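PDB 1XJC: MobB protein homolog from Geobacillus stearothermophilus, which is of unknown function but, as a MobB homologue of the P-loop NTPase clan, probably binds a nucleotide and assists molybdopterin guanine dinucleotide synthesis. Local coordinates for residues 65-68 with 73-76; 87-92 with 98-103; 23-28 with 35-40; 83-88 with 106-111. All blocks are in the same frame, centred on the assembly; numbering follows the deposited sequence.

Contact 1 of 4, residues 65-68 with 73-76; sequences ATAV and LLQL
An antiparallel beta hairpin on the protein surface pairs Val68 with Gln75 in hydrogen-bonded register. Val68 N donates a hydrogen bond to Gln75 O at 2.9 Å, in the carbonyl plane, and Gln75 N returns a straighter bond (168° at the hydrogen) to Val68 O at 2.8 Å. The next pair, Ala67 with Leu76, is non-hydrogen-bonded, and CA-H groups turn to carbonyls instead: Ala67 CA lies 3.1 Å from Gln75 O, and Leu76 CA 3.4 Å from Thr66 O. On the face of Ala67, Leu76 puts CG beside its own backbone N (chi1 -66°), which brings CD2 to Ala67 CB at 3.4 Å, a tight carbon contact. Leu74 CD1 reaches the same methyl from another direction, at 3.8 Å. On the other face of the hairpin, the extended Gln75 chain lifts its amide beside Val68, where a water hydrogen-bonded to Thr66 OG1 accepts a weak bond from Gln75 NE2. The ladder continues through Thr66 and His77. Strands 65-70 and 73-78 make a sheet of their own, separate from the parallel one; they come after strand 35-39 and before helix 85-92 in the chain.

Contact 2 of 4, residues 87-92 with 98-103; sequences DVLALY and DLVLVE
Val100 meets Leu89 and Tyr92 through a single methyl. Its CB leaves strand 99-103 in the direction of the helix and is already 4.5 Å from Leu89 CD2. From there CG1, anti to the backbone N (chi1 -179°), carries the contact to its tip: it approaches Leu89 CD2 to 3.8 Å and Tyr92 CD2 to 4.1 Å. The methyl comes to the tyrosine at the ring edge, near the ring plane, and not over a face. The two helix residues, three apart, thus offer an aliphatic branch and an aromatic edge to one carbon, both side chains crossing the valine at a slant. The phenol end of Tyr92 is turned to another strand: its OH is hydrogen-bonded to Thr37 O, which fixes the far end of the ring while its near edge packs on the valine. Met4 also touches both Val100 and Tyr92. On the reverse face of the strand, Leu101 packs against Trp24 and Val25 of helix 17-30. A parallel strand covered by helices on both faces is the layered alpha/beta design of P-loop NTPases, and helix 85-92 belongs to the connection that leads from strand 35-39 to its parallel neighbour, 99-103.

Contact 3 of 4, residues 23-28 with 35-40; sequences KWVAAA and VGTVKH
Helix segment 23-28 and strand 35-39 run nearly antiparallel, at 164° with their axes 9.5 Å apart at closest approach, and Val25 and Ala28 of the helix face Val35 and Thr37 of the strand. This is the helix-to-strand half of a beta-alpha-beta crossover from strand 6-10 to strand 35-39, with strand 99-103 lying between the two in the parallel sheet. The loop ahead of the helix and the helix's first residues fit a Walker A pattern, consistent with the P-loop family, although the contact lies further along the helix. The interface is apolar. Val25 CG2 meets Thr37 CG2 at 3.5 Å, the two side chains crossing at about a right angle. Thr37 keeps OG1 between its backbone N and carbonyl carbon (chi1 60°), which leaves the methyl to take up the contact with the helix. The same Val25 methyl comes loosely to Val35 CG1, 4.5 Å away. Helix 17-30 also rests on the next strand, with Val25 on Leu101 and Ala28 on Leu99, while Val38 packs against helix 85-92. One turn after Val25, the short Ala28 side chain lets the strand draw near: Ala28 CB and Val35 CG2 press together at 3.4 Å, tighter than ordinary carbon contact.

Contact 4 of 4, residues 83-88 with 106-111; sequences WRLDDV and KQERHP
Leu85 sets CG anti to its backbone N (chi1 174°), while Glu108 and His110 both set CG anti to the carbonyl carbon, and the three side chains converge. They join the first turn of helix 85-92 to the loop between strands 99-103 and 112-116, over the face of the parallel sheet that this helix covers, in what is probably a P-loop-type fold. Leu85 CD2 does the touching. It lies 3.8 Å from Glu108 CG, the two chains sliding past each other in opposite directions, and also 3.8 Å from His110 NE2, which it meets obliquely. At the helix start Arg84 is the N-cap residue, and the Asp87 side chain, three residues on, accepts its N-H: Arg84 N lies 2.7 Å from Asp87 OD2, on the anti side and tilted out of the carboxylate plane. Lys112 NZ gives hydrogen bonds to Glu108 O and His110 O and helps to set the loop. Glu108 brings its carboxylate near that of Asp86, with 4.6 Å between Asp86 OD1 and Glu108 OE1. One water probably eases this closeness: it donates to Asp86 OD1 at 2.8 Å and to Glu108 OE1, and lies in the imidazole plane, 2.7 Å from His110 NE2.

How the contacts relate
Contact 1 lies wholly at the surface and is the one contact joined by backbone hydrogen bonds; contact 2 is buried, and contacts 3 and 4 are partly so. Contacts 2 and 4 hold the same helix, 85-92, against a strand and a loop respectively, their centres about 9 Å apart. Contacts 2 and 3 reach neighbouring strands of the parallel sheet, which are bonded through Glu103 N and Val38 O, and they clothe it with helices on opposite faces. Chemistry follows position: methyl packing, with one aromatic edge, fills contacts 2 and 3, whereas contact 4 adds water-bridged carboxylates. Contact 1 touches none of the others.

Contact 1 of 4, residues 65-68 with 73-76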
# COMPACT_ATOMS: atom_id res chain seq x y z
N ALA A 65 -7.17 20.38 -16.12
CA ALA A 65 -6.79 19.02 -16.52
C ALA A 65 -5.95 18.95 -17.78
O ALA A 65 -6.21 19.66 -18.77
CB ALA A 65 -8.06 18.17 -16.72
N THR A 66 -4.92 18.10 -17.75
CA THR A 66 -4.10 17.89 -18.93
C THR A 66 -3.95 16.38 -19.11
O THR A 66 -3.95 15.62 -18.13
CB THR A 66 -2.70 18.54 -18.79
OG1 THR A 66 -1.99 17.91 -17.71
CG2 THR A 66 -2.84 20.04 -18.49
N ALA A 67 -3.84 15.95 -20.35
CA ALA A 67 -3.69 14.54 -20.65
C ALA A 67 -2.84 14.38 -21.89
O ALA A 67 -3.03 15.09 -22.90
CB ALA A 67 -5.06 13.89 -20.87
N VAL A 68 -1.89 13.46 -21.81
CA VAL A 68 -1.02 13.16 -22.94
C VAL A 68 -1.20 11.67 -23.14
O VAL A 68 -1.04 10.90 -22.18
CB VAL A 68 0.45 13.45 -22.63
CG1 VAL A 68 1.31 13.06 -23.84
CG2 VAL A 68 0.64 14.92 -22.28
N LEU A 73 -0.72 4.15 -23.22
CA LEU A 73 -0.44 4.84 -21.96
C LEU A 73 -1.06 6.23 -21.90
O LEU A 73 -0.73 7.09 -22.71
CB LEU A 73 1.06 4.98 -21.75
CG LEU A 73 1.39 5.88 -20.55
CD1 LEU A 73 0.71 5.35 -19.29
CD2 LEU A 73 2.89 5.94 -20.36
N LEU A 74 -1.97 6.45 -20.94
CA LEU A 74 -2.60 7.76 -20.78
C LEU A 74 -2.05 8.42 -19.53
O LEU A 74 -2.15 7.88 -18.42
CB LEU A 74 -4.12 7.63 -20.66
CG LEU A 74 -4.89 8.86 -20.13
CD1 LEU A 74 -4.73 10.06 -21.06
CD2 LEU A 74 -6.35 8.52 -19.98
N GLN A 75 -1.46 9.59 -19.71
CA GLN A 75 -0.90 10.36 -18.61
C GLN A 75 -1.85 11.53 -18.31
O GLN A 75 -2.16 12.32 -19.21
CB GLN A 75 0.47 10.88 -18.98
CG GLN A 75 1.01 11.89 -18.00
CD GLN A 75 2.36 12.42 -18.43
OE1 GLN A 75 3.31 11.65 -18.60
NE2 GLN A 75 2.46 13.75 -18.59
N LEU A 76 -2.29 11.62 -17.06
CA LEU A 76 -3.22 12.65 -16.63
C LEU A 76 -2.73 13.47 -15.44
O LEU A 76 -2.10 12.93 -14.51
CB LEU A 76 -4.56 12.02 -16.24
CG LEU A 76 -5.45 11.31 -17.28
CD1 LEU A 76 -6.46 10.40 -16.57
CD2 LEU A 76 -6.18 12.35 -18.11
O HOH W 1 -0.42 15.41 -18.63

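Contact 2 of 4, residues 87-92 with 98-103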
# COMPACT_ATOMS: atom_id res chain seq x y z
N ASP A 87 -11.72 9.30 -4.12
CA ASP A 87 -11.84 9.90 -5.45
C ASP A 87 -10.95 9.13 -6.43
O ASP A 87 -11.35 8.86 -7.57
CB ASP A 87 -11.39 11.35 -5.46
CG ASP A 87 -12.21 12.22 -4.56
OD1 ASP A 87 -13.45 12.05 -4.52
OD2 ASP A 87 -11.60 13.07 -3.89
N VAL A 88 -9.75 8.78 -5.98
CA VAL A 88 -8.83 8.05 -6.84
C VAL A 88 -9.34 6.63 -7.11
O VAL A 88 -9.35 6.19 -8.25
CB VAL A 88 -7.40 7.99 -6.22
CG1 VAL A 88 -6.40 7.58 -7.26
CG2 VAL A 88 -7.02 9.35 -5.65
N LEU A 89 -9.78 5.92 -6.08
CA LEU A 89 -10.28 4.56 -6.26
C LEU A 89 -11.50 4.52 -7.19
O LEU A 89 -11.76 3.49 -7.81
CB LEU A 89 -10.64 3.92 -4.91
CG LEU A 89 -9.50 3.73 -3.90
CD1 LEU A 89 -10.07 3.23 -2.59
CD2 LEU A 89 -8.45 2.76 -4.45
N ALA A 90 -12.25 5.62 -7.27
CA ALA A 90 -13.42 5.67 -8.14
C ALA A 90 -12.95 5.67 -9.59
O ALA A 90 -13.60 5.11 -10.47
CB ALA A 90 -14.26 6.92 -7.85
N LEU A 91 -11.80 6.30 -9.85
CA LEU A 91 -11.24 6.33 -11.20
C LEU A 91 -10.65 4.97 -11.58
O LEU A 91 -10.47 4.69 -12.76
CB LEU A 91 -10.14 7.40 -11.31
CG LEU A 91 -10.54 8.86 -11.09
CD1 LEU A 91 -9.32 9.76 -11.21
CD2 LEU A 91 -11.59 9.26 -12.10
N TYR A 92 -10.35 4.14 -10.58
CA TYR A 92 -9.77 2.81 -10.82
C TYR A 92 -10.83 1.74 -11.03
O TYR A 92 -10.58 0.72 -11.67
CB TYR A 92 -8.90 2.40 -9.62
CG TYR A 92 -7.51 2.99 -9.64
CD1 TYR A 92 -7.18 4.04 -10.50
CD2 TYR A 92 -6.51 2.49 -8.79
CE1 TYR A 92 -5.88 4.57 -10.53
CE2 TYR A 92 -5.22 3.01 -8.81
CZ TYR A 92 -4.91 4.05 -9.68
OH TYR A 92 -3.62 4.56 -9.71
N ASP A 98 -7.30 -6.28 -9.92
CA ASP A 98 -7.33 -7.40 -8.97
C ASP A 98 -6.79 -6.97 -7.61
O ASP A 98 -7.11 -7.56 -6.59
CB ASP A 98 -6.48 -8.57 -9.47
CG ASP A 98 -6.95 -9.11 -10.81
OD1 ASP A 98 -8.10 -9.61 -10.87
OD2 ASP A 98 -6.18 -9.02 -11.80
N LEU A 99 -5.96 -5.93 -7.62
CA LEU A 99 -5.31 -5.46 -6.40
C LEU A 99 -4.91 -4.00 -6.54
O LEU A 99 -4.38 -3.58 -7.58
CB LEU A 99 -4.03 -6.29 -6.15
CG LEU A 99 -3.10 -5.82 -5.01
CD1 LEU A 99 -3.80 -6.05 -3.66
CD2 LEU A 99 -1.75 -6.56 -5.05
N VAL A 100 -5.15 -3.24 -5.49
CA VAL A 100 -4.77 -1.83 -5.44
C VAL A 100 -3.95 -1.65 -4.17
O VAL A 100 -4.45 -1.92 -3.06
CB VAL A 100 -6.00 -0.87 -5.38
CG1 VAL A 100 -5.51 0.59 -5.35
CG2 VAL A 100 -6.89 -1.09 -6.60
N LEU A 101 -2.70 -1.23 -4.32
CA LEU A 101 -1.84 -1.00 -3.18
C LEU A 101 -1.77 0.49 -2.96
O LEU A 101 -1.38 1.25 -3.86
CB LEU A 101 -0.44 -1.57 -3.43
CG LEU A 101 -0.46 -3.09 -3.56
CD1 LEU A 101 0.92 -3.58 -4.00
CD2 LEU A 101 -0.87 -3.73 -2.21
N VAL A 102 -2.15 0.89 -1.75
CA VAL A 102 -2.18 2.28 -1.36
C VAL A 102 -1.13 2.60 -0.32
O VAL A 102 -1.11 2.00 0.76
CB VAL A 102 -3.57 2.62 -0.77
CG1 VAL A 102 -3.59 4.04 -0.25
CG2 VAL A 102 -4.66 2.39 -1.82
N GLU A 103 -0.26 3.56 -0.64
CA GLU A 103 0.78 3.98 0.28
C GLU A 103 0.32 5.25 1.00
O GLU A 103 0.18 6.31 0.38
CB GLU A 103 2.08 4.23 -0.48
CG GLU A 103 3.32 4.11 0.39
CD GLU A 103 4.59 4.53 -0.32
OE1 GLU A 103 4.79 4.17 -1.50
OE2 GLU A 103 5.41 5.20 0.32

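Contact 3 of 4, residues 23-28 with 35-40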
# COMPACT_ATOMS: atom_id res chain seq x y z
N LYS A 23 8.39 -4.76 -4.20
CA LYS A 23 8.37 -6.21 -4.24
C LYS A 23 6.97 -6.77 -4.34
O LYS A 23 6.74 -7.76 -5.03
CB LYS A 23 9.07 -6.78 -3.00
CG LYS A 23 10.57 -6.53 -3.00
CD LYS A 23 11.20 -7.03 -1.71
CE LYS A 23 12.68 -6.68 -1.68
NZ LYS A 23 13.37 -7.26 -2.88
N TRP A 24 6.02 -6.13 -3.65
CA TRP A 24 4.64 -6.61 -3.67
C TRP A 24 4.06 -6.39 -5.07
O TRP A 24 3.46 -7.30 -5.63
CB TRP A 24 3.81 -5.86 -2.62
CG TRP A 24 2.53 -6.53 -2.25
CD1 TRP A 24 1.95 -7.61 -2.85
CD2 TRP A 24 1.67 -6.17 -1.16
NE1 TRP A 24 0.79 -7.95 -2.20
CE2 TRP A 24 0.59 -7.08 -1.16
CE3 TRP A 24 1.71 -5.16 -0.18
CZ2 TRP A 24 -0.45 -7.01 -0.22
CZ3 TRP A 24 0.68 -5.10 0.76
CH2 TRP A 24 -0.39 -6.02 0.73
N VAL A 25 4.24 -5.20 -5.64
CA VAL A 25 3.74 -4.94 -6.99
C VAL A 25 4.35 -5.95 -7.98
O VAL A 25 3.63 -6.52 -8.80
CB VAL A 25 4.08 -3.47 -7.48
CG1 VAL A 25 3.90 -3.37 -8.98
CG2 VAL A 25 3.18 -2.44 -6.78
N ALA A 26 5.66 -6.19 -7.90
CA ALA A 26 6.33 -7.13 -8.80
C ALA A 26 5.77 -8.56 -8.72
O ALA A 26 5.58 -9.22 -9.75
CB ALA A 26 7.88 -7.15 -8.52
N ALA A 27 5.51 -9.04 -7.50
CA ALA A 27 4.98 -10.39 -7.34
C ALA A 27 3.58 -10.42 -7.95
O ALA A 27 3.22 -11.37 -8.64
CB ALA A 27 4.92 -10.78 -5.86
N ALA A 28 2.78 -9.38 -7.68
CA ALA A 28 1.42 -9.35 -8.23
C ALA A 28 1.48 -9.34 -9.76
O ALA A 28 0.74 -10.06 -10.42
CB ALA A 28 0.67 -8.10 -7.72
N VAL A 35 -2.87 -4.67 -11.53
CA VAL A 35 -2.56 -3.91 -10.32
C VAL A 35 -2.64 -2.39 -10.47
O VAL A 35 -2.33 -1.85 -11.54
CB VAL A 35 -1.12 -4.23 -9.83
CG1 VAL A 35 -0.79 -3.43 -8.54
CG2 VAL A 35 -0.99 -5.73 -9.59
N GLY A 36 -3.05 -1.73 -9.39
CA GLY A 36 -3.09 -0.28 -9.38
C GLY A 36 -2.36 0.18 -8.13
O GLY A 36 -2.36 -0.55 -7.14
N THR A 37 -1.69 1.33 -8.16
CA THR A 37 -1.04 1.83 -6.95
C THR A 37 -1.43 3.29 -6.76
O THR A 37 -1.72 3.99 -7.73
CB THR A 37 0.52 1.75 -7.00
OG1 THR A 37 1.02 2.53 -8.10
CG2 THR A 37 0.97 0.29 -7.15
N VAL A 38 -1.45 3.74 -5.50
CA VAL A 38 -1.77 5.12 -5.15
C VAL A 38 -0.75 5.53 -4.08
O VAL A 38 -0.52 4.80 -3.11
CB VAL A 38 -3.22 5.28 -4.55
CG1 VAL A 38 -3.54 6.75 -4.30
CG2 VAL A 38 -4.26 4.67 -5.50
N LYS A 39 -0.11 6.68 -4.29
CA LYS A 39 0.87 7.19 -3.33
C LYS A 39 0.58 8.66 -3.08
O LYS A 39 0.31 9.42 -4.03
CB LYS A 39 2.30 7.05 -3.87
CG LYS A 39 2.71 5.63 -4.21
CD LYS A 39 4.15 5.57 -4.74
CE LYS A 39 4.50 4.15 -5.20
NZ LYS A 39 5.88 4.02 -5.74
N HIS A 40 0.65 9.06 -1.82
CA HIS A 40 0.43 10.45 -1.45
C HIS A 40 1.79 11.15 -1.55
O HIS A 40 2.70 10.87 -0.77
CB HIS A 40 -0.14 10.53 -0.04
CG HIS A 40 -0.91 11.79 0.22
ND1 HIS A 40 -0.30 12.98 0.54
CD2 HIS A 40 -2.24 12.05 0.17
CE1 HIS A 40 -1.22 13.92 0.68
NE2 HIS A 40 -2.41 13.38 0.46

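Contact 4 of 4, residues 83-88 with 106-111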
# COMPACT_ATOMS: atom_id res chain seq x y z
N TRP A 83 -8.00 15.99 -3.09
CA TRP A 83 -8.24 14.64 -3.58
C TRP A 83 -8.30 13.64 -2.43
O TRP A 83 -7.35 13.50 -1.67
CB TRP A 83 -7.12 14.19 -4.54
CG TRP A 83 -7.19 14.82 -5.89
CD1 TRP A 83 -6.42 15.84 -6.37
CD2 TRP A 83 -8.10 14.49 -6.94
NE1 TRP A 83 -6.80 16.17 -7.65
CE2 TRP A 83 -7.83 15.35 -8.02
CE3 TRP A 83 -9.13 13.54 -7.07
CZ2 TRP A 83 -8.55 15.30 -9.22
CZ3 TRP A 83 -9.84 13.49 -8.27
CH2 TRP A 83 -9.55 14.37 -9.33
N ARG A 84 -9.42 12.94 -2.28
CA ARG A 84 -9.52 11.94 -1.23
C ARG A 84 -9.19 10.59 -1.88
O ARG A 84 -9.36 10.42 -3.08
CB ARG A 84 -10.93 11.90 -0.65
CG ARG A 84 -11.31 13.17 0.09
CD ARG A 84 -12.80 13.22 0.35
NE ARG A 84 -13.18 14.47 1.00
CZ ARG A 84 -12.94 14.76 2.28
NH1 ARG A 84 -12.34 13.86 3.06
NH2 ARG A 84 -13.29 15.94 2.78
N LEU A 85 -8.72 9.63 -1.08
CA LEU A 85 -8.38 8.31 -1.64
C LEU A 85 -9.57 7.77 -2.41
O LEU A 85 -9.40 7.24 -3.50
CB LEU A 85 -7.97 7.31 -0.55
CG LEU A 85 -7.75 5.88 -1.06
CD1 LEU A 85 -6.56 5.85 -2.04
CD2 LEU A 85 -7.50 4.92 0.13
N ASP A 86 -10.78 7.90 -1.86
CA ASP A 86 -11.95 7.40 -2.58
C ASP A 86 -12.13 8.04 -3.95
O ASP A 86 -12.63 7.39 -4.86
CB ASP A 86 -13.23 7.54 -1.75
CG ASP A 86 -13.41 6.38 -0.78
OD1 ASP A 86 -12.66 5.38 -0.90
OD2 ASP A 86 -14.30 6.46 0.10
N ASP A 87 -11.72 9.30 -4.12
CA ASP A 87 -11.84 9.90 -5.45
C ASP A 87 -10.95 9.13 -6.43
O ASP A 87 -11.35 8.86 -7.57
CB ASP A 87 -11.39 11.35 -5.46
CG ASP A 87 -12.21 12.22 -4.56
OD1 ASP A 87 -13.45 12.05 -4.52
OD2 ASP A 87 -11.60 13.07 -3.89
N VAL A 88 -9.75 8.78 -5.98
CA VAL A 88 -8.83 8.05 -6.84
C VAL A 88 -9.34 6.63 -7.11
O VAL A 88 -9.35 6.19 -8.25
CB VAL A 88 -7.40 7.99 -6.22
CG1 VAL A 88 -6.40 7.58 -7.26
CG2 VAL A 88 -7.02 9.35 -5.65
N LYS A 106 -3.34 6.81 6.06
CA LYS A 106 -3.45 6.01 7.28
C LYS A 106 -4.78 6.04 8.01
O LYS A 106 -5.08 5.12 8.77
CB LYS A 106 -2.31 6.36 8.25
CG LYS A 106 -2.45 7.72 8.93
CD LYS A 106 -1.29 7.99 9.91
CE LYS A 106 -1.43 9.37 10.55
NZ LYS A 106 -0.33 9.72 11.51
N GLN A 107 -5.59 7.07 7.80
CA GLN A 107 -6.88 7.13 8.47
C GLN A 107 -7.90 6.23 7.77
O GLN A 107 -8.94 5.89 8.35
CB GLN A 107 -7.41 8.58 8.53
CG GLN A 107 -7.94 9.16 7.20
CD GLN A 107 -6.83 9.57 6.24
OE1 GLN A 107 -5.65 9.52 6.58
NE2 GLN A 107 -7.21 10.01 5.04
N GLU A 108 -7.63 5.84 6.52
CA GLU A 108 -8.58 4.98 5.81
C GLU A 108 -8.57 3.61 6.47
O GLU A 108 -7.60 3.25 7.13
CB GLU A 108 -8.23 4.88 4.31
CG GLU A 108 -8.39 6.20 3.59
CD GLU A 108 -9.80 6.73 3.69
OE1 GLU A 108 -10.72 6.08 3.18
OE2 GLU A 108 -9.99 7.79 4.31
N ARG A 109 -9.63 2.84 6.27
CA ARG A 109 -9.74 1.56 6.96
C ARG A 109 -9.55 0.24 6.19
O ARG A 109 -10.06 -0.80 6.60
CB ARG A 109 -11.09 1.54 7.70
CG ARG A 109 -11.22 2.69 8.71
CD ARG A 109 -12.61 2.75 9.33
NE ARG A 109 -12.89 1.59 10.17
CZ ARG A 109 -12.45 1.46 11.42
NH1 ARG A 109 -11.74 2.43 11.99
NH2 ARG A 109 -12.73 0.36 12.11
N HIS A 110 -8.79 0.29 5.09
CA HIS A 110 -8.51 -0.90 4.28
C HIS A 110 -7.48 -1.76 5.03
O HIS A 110 -6.74 -1.24 5.87
CB HIS A 110 -7.96 -0.47 2.92
CG HIS A 110 -8.86 0.47 2.17
ND1 HIS A 110 -10.06 0.07 1.61
CD2 HIS A 110 -8.77 1.81 1.95
CE1 HIS A 110 -10.67 1.12 1.08
NE2 HIS A 110 -9.91 2.19 1.27
N PRO A 111 -7.43 -3.07 4.77
CA PRO A 111 -6.43 -3.86 5.50
C PRO A 111 -5.05 -3.26 5.21
O PRO A 111 -4.75 -2.91 4.07
CB PRO A 111 -6.60 -5.27 4.94
CG PRO A 111 -7.19 -5.03 3.57
CD PRO A 111 -8.20 -3.93 3.85
O HOH W 2 -10.68 4.72 1.03